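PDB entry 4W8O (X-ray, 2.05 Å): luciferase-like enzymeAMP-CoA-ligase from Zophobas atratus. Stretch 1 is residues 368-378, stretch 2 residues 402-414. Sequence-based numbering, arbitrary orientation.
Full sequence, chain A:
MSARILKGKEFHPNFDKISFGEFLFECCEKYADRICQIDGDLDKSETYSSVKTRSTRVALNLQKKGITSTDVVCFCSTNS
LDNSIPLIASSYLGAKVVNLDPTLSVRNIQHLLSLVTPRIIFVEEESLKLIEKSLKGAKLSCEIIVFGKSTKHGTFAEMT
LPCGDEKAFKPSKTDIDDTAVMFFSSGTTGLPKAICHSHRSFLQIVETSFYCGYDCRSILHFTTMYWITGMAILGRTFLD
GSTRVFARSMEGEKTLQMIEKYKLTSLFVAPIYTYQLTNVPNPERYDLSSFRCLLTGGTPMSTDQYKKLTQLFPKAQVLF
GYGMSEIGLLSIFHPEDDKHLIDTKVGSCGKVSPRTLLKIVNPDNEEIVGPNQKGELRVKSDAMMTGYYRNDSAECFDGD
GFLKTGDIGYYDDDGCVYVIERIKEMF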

# COMPACT_ATOMS: atom_id res chain seq x y z
N ILE A 368 -30.71 -3.06 1.20
CA ILE A 368 -29.80 -2.68 2.29
C ILE A 368 -30.47 -2.88 3.65
O ILE A 368 -31.68 -2.68 3.78
CB ILE A 368 -29.17 -1.24 2.15
CG1 ILE A 368 -29.81 -0.21 3.10
CG2 ILE A 368 -29.14 -0.78 0.69
CD1 ILE A 368 -31.11 0.40 2.62
N VAL A 369 -29.70 -3.30 4.64
CA VAL A 369 -30.26 -3.67 5.94
C VAL A 369 -29.78 -2.75 7.05
O VAL A 369 -28.83 -1.97 6.88
CB VAL A 369 -29.95 -5.14 6.29
CG1 VAL A 369 -30.60 -6.08 5.28
CG2 VAL A 369 -28.45 -5.41 6.38
N GLY A 370 -30.45 -2.85 8.18
CA GLY A 370 -30.14 -2.06 9.36
C GLY A 370 -29.03 -2.66 10.18
O GLY A 370 -28.39 -3.64 9.75
N PRO A 371 -28.77 -2.08 11.36
CA PRO A 371 -27.71 -2.58 12.23
C PRO A 371 -28.04 -3.95 12.82
O PRO A 371 -29.22 -4.29 12.96
CB PRO A 371 -27.63 -1.52 13.33
CG PRO A 371 -28.99 -0.91 13.37
CD PRO A 371 -29.50 -0.95 11.96
N ASN A 372 -27.01 -4.73 13.13
CA ASN A 372 -27.16 -6.10 13.65
C ASN A 372 -27.93 -7.03 12.70
O ASN A 372 -28.70 -7.89 13.14
CB ASN A 372 -27.81 -6.09 15.04
CG ASN A 372 -27.00 -5.30 16.04
OD1 ASN A 372 -25.89 -5.69 16.38
ND2 ASN A 372 -27.55 -4.19 16.50
N GLN A 373 -27.72 -6.82 11.40
CA GLN A 373 -28.26 -7.68 10.36
C GLN A 373 -27.12 -7.99 9.39
O GLN A 373 -26.64 -7.09 8.68
CB GLN A 373 -29.41 -7.00 9.62
CG GLN A 373 -30.49 -6.45 10.54
CD GLN A 373 -31.64 -5.79 9.79
OE1 GLN A 373 -32.02 -4.65 10.08
NE2 GLN A 373 -32.19 -6.50 8.81
N LYS A 374 -26.66 -9.24 9.39
CA LYS A 374 -25.53 -9.63 8.56
C LYS A 374 -25.91 -9.69 7.08
O LYS A 374 -27.03 -10.03 6.73
CB LYS A 374 -24.90 -10.95 9.04
CG LYS A 374 -25.76 -12.19 8.87
CD LYS A 374 -24.94 -13.48 8.96
CE LYS A 374 -24.61 -14.00 7.57
NZ LYS A 374 -23.55 -15.05 7.58
N GLY A 375 -24.97 -9.31 6.23
CA GLY A 375 -25.15 -9.34 4.78
C GLY A 375 -23.81 -9.08 4.10
O GLY A 375 -22.77 -9.14 4.74
N GLU A 376 -23.85 -8.77 2.80
CA GLU A 376 -22.64 -8.56 2.02
C GLU A 376 -22.20 -7.10 2.14
O GLU A 376 -23.00 -6.19 1.88
CB GLU A 376 -22.88 -8.91 0.54
CG GLU A 376 -23.68 -10.19 0.31
CD GLU A 376 -23.74 -10.61 -1.15
OE1 GLU A 376 -23.72 -9.74 -2.05
OE2 GLU A 376 -23.81 -11.83 -1.41
N LEU A 377 -20.96 -6.87 2.55
CA LEU A 377 -20.42 -5.51 2.57
C LEU A 377 -20.16 -4.98 1.17
O LEU A 377 -19.45 -5.60 0.37
CB LEU A 377 -19.12 -5.41 3.38
CG LEU A 377 -19.34 -5.10 4.86
CD1 LEU A 377 -19.89 -6.33 5.56
CD2 LEU A 377 -18.04 -4.63 5.51
N ARG A 378 -20.74 -3.82 0.89
CA ARG A 378 -20.51 -3.14 -0.37
C ARG A 378 -20.13 -1.69 -0.11
O ARG A 378 -20.67 -1.05 0.78
CB ARG A 378 -21.75 -3.23 -1.25
CG ARG A 378 -22.23 -4.66 -1.39
CD ARG A 378 -23.06 -4.85 -2.63
NE ARG A 378 -23.60 -6.20 -2.71
CZ ARG A 378 -24.68 -6.54 -3.41
NH1 ARG A 378 -25.34 -5.62 -4.10
NH2 ARG A 378 -25.09 -7.79 -3.42
N PHE A 402 -21.48 0.22 -6.50
CA PHE A 402 -20.75 -0.10 -5.27
C PHE A 402 -19.89 -1.32 -5.51
O PHE A 402 -20.34 -2.26 -6.15
CB PHE A 402 -21.70 -0.42 -4.12
CG PHE A 402 -22.29 0.79 -3.43
CD1 PHE A 402 -23.15 1.65 -4.11
CD2 PHE A 402 -22.02 1.04 -2.09
CE1 PHE A 402 -23.70 2.76 -3.47
CE2 PHE A 402 -22.57 2.14 -1.45
CZ PHE A 402 -23.41 3.00 -2.13
N LEU A 403 -18.67 -1.30 -4.99
CA LEU A 403 -17.78 -2.47 -5.04
C LEU A 403 -18.29 -3.54 -4.08
O LEU A 403 -18.54 -3.26 -2.91
CB LEU A 403 -16.34 -2.07 -4.65
CG LEU A 403 -15.30 -3.20 -4.52
CD1 LEU A 403 -14.90 -3.76 -5.88
CD2 LEU A 403 -14.06 -2.70 -3.77
N LYS A 404 -18.43 -4.76 -4.57
CA LYS A 404 -18.77 -5.90 -3.73
C LYS A 404 -17.48 -6.38 -3.08
O LYS A 404 -16.56 -6.79 -3.78
CB LYS A 404 -19.39 -7.01 -4.57
CG LYS A 404 -20.62 -6.59 -5.35
CD LYS A 404 -21.05 -7.69 -6.30
CE LYS A 404 -22.14 -7.23 -7.25
NZ LYS A 404 -22.25 -8.15 -8.42
N THR A 405 -17.38 -6.31 -1.75
CA THR A 405 -16.13 -6.65 -1.07
C THR A 405 -15.88 -8.15 -1.00
O THR A 405 -14.76 -8.58 -0.72
CB THR A 405 -16.09 -6.15 0.39
OG1 THR A 405 -17.14 -6.78 1.13
CG2 THR A 405 -16.22 -4.63 0.45
N GLY A 406 -16.93 -8.94 -1.23
CA GLY A 406 -16.84 -10.38 -1.06
C GLY A 406 -16.83 -10.81 0.40
O GLY A 406 -16.61 -11.99 0.69
N ASP A 407 -17.09 -9.88 1.31
CA ASP A 407 -17.11 -10.17 2.74
C ASP A 407 -18.53 -10.09 3.27
O ASP A 407 -19.34 -9.30 2.78
CB ASP A 407 -16.23 -9.18 3.51
CG ASP A 407 -14.77 -9.26 3.13
OD1 ASP A 407 -14.21 -10.38 3.15
OD2 ASP A 407 -14.17 -8.20 2.83
N ILE A 408 -18.82 -10.92 4.27
CA ILE A 408 -20.08 -10.91 4.99
C ILE A 408 -19.81 -10.24 6.33
O ILE A 408 -18.83 -10.57 7.01
CB ILE A 408 -20.60 -12.34 5.22
CG1 ILE A 408 -20.95 -13.00 3.88
CG2 ILE A 408 -21.81 -12.35 6.14
CD1 ILE A 408 -21.91 -12.22 3.01
N GLY A 409 -20.69 -9.30 6.71
CA GLY A 409 -20.61 -8.62 8.00
C GLY A 409 -21.87 -7.84 8.38
O GLY A 409 -22.94 -8.06 7.82
N TYR A 410 -21.73 -6.94 9.35
CA TYR A 410 -22.83 -6.10 9.83
C TYR A 410 -22.23 -4.90 10.56
O TYR A 410 -21.02 -4.89 10.83
CB TYR A 410 -23.72 -6.90 10.81
CG TYR A 410 -23.00 -7.29 12.08
CD1 TYR A 410 -22.30 -8.49 12.17
CD2 TYR A 410 -23.00 -6.44 13.19
CE1 TYR A 410 -21.63 -8.85 13.33
CE2 TYR A 410 -22.33 -6.79 14.36
CZ TYR A 410 -21.64 -8.00 14.42
OH TYR A 410 -20.98 -8.36 15.56
N TYR A 411 -23.06 -3.91 10.88
CA TYR A 411 -22.63 -2.74 11.68
C TYR A 411 -23.50 -2.51 12.92
O TYR A 411 -24.61 -3.02 13.02
CB TYR A 411 -22.58 -1.46 10.83
CG TYR A 411 -23.92 -1.03 10.27
CD1 TYR A 411 -24.39 -1.57 9.08
CD2 TYR A 411 -24.71 -0.09 10.92
CE1 TYR A 411 -25.61 -1.19 8.56
CE2 TYR A 411 -25.93 0.30 10.41
CZ TYR A 411 -26.38 -0.26 9.22
OH TYR A 411 -27.59 0.12 8.69
N ASP A 412 -22.96 -1.72 13.84
CA ASP A 412 -23.62 -1.34 15.10
C ASP A 412 -24.67 -0.26 14.95
O ASP A 412 -24.79 0.36 13.90
CB ASP A 412 -22.57 -0.78 16.08
CG ASP A 412 -21.92 -1.84 16.89
OD1 ASP A 412 -22.32 -3.00 16.76
OD2 ASP A 412 -21.00 -1.51 17.66
N ASP A 413 -25.40 -0.01 16.04
CA ASP A 413 -26.21 1.20 16.18
C ASP A 413 -25.32 2.45 16.14
O ASP A 413 -25.74 3.48 15.65
CB ASP A 413 -27.00 1.18 17.51
CG ASP A 413 -28.16 0.20 17.48
OD1 ASP A 413 -28.69 -0.11 16.39
OD2 ASP A 413 -28.57 -0.26 18.57
N ASP A 414 -24.10 2.33 16.67
CA ASP A 414 -23.08 3.40 16.57
C ASP A 414 -22.24 3.37 15.28
O ASP A 414 -21.24 4.08 15.18
CB ASP A 414 -22.14 3.33 17.78
CG ASP A 414 -22.88 3.46 19.08
OD1 ASP A 414 -23.83 4.26 19.16
OD2 ASP A 414 -22.52 2.74 20.04
O HOH W 1 -25.76 -4.63 9.96
O HOH W 2 -29.80 -3.14 16.56

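The most unusual feature of this contact is a beta bulge: E376 pairs with I408 and R378 with K404, both antiparallel, so the register slips by two residues where the second stretch turns its corner at G406. L377 bridges the slip. Its N donates to D407 O (2.9 Å), while its O accepts two hydrogen bonds from T405, one from N (3.0 Å) and one from OG1 (2.7 Å). T405 OG1 in turn accepts from D407 N (3.1 Å), so the threonine hydroxyl, in the p rotamer, links D407 N beyond the corner to L377 O by a relay. G406, with phi of 75°, has a backbone conformation that favours glycine.

Before the bulge the pairing is regular. G375 N donates to G409 O and G409 N to G375 O, each at 2.9 Å. The absence of a side chain on G409 makes room for L377, whose CD1 lies 3.3 Å from G409 N; a CB on G409 would clash with that methyl. E376 and I408 share a face of the sheet with R378 and K404. There R378 NH2 forms a salt bridge with E376 OE1 (2.7 Å), and K404 CG lies over one face of the guanidinium, 4.0 Å from R378 NE, which is buried without a partner.

Toward the start of the first stretch, Y411 reaches back through its p rotamer. Its OH donates to V369 O (3.0 Å), and P371 CA packs over the ring face in a CH-pi contact, 4.1 Å from the centroid of the Y411 ring. N372 N donates to Y411 O (2.9 Å), fixing the loop beside the ring. Water 1 extends the join, accepting from Y411 N (2.9 Å) and donating to G370 O (2.8 Å). At the exposed margin, water 2 links N372 ND2 (2.5 Å) to D413 OD1 (3.2 Å). Altogether, 943 Å² is buried, summed over both stretches.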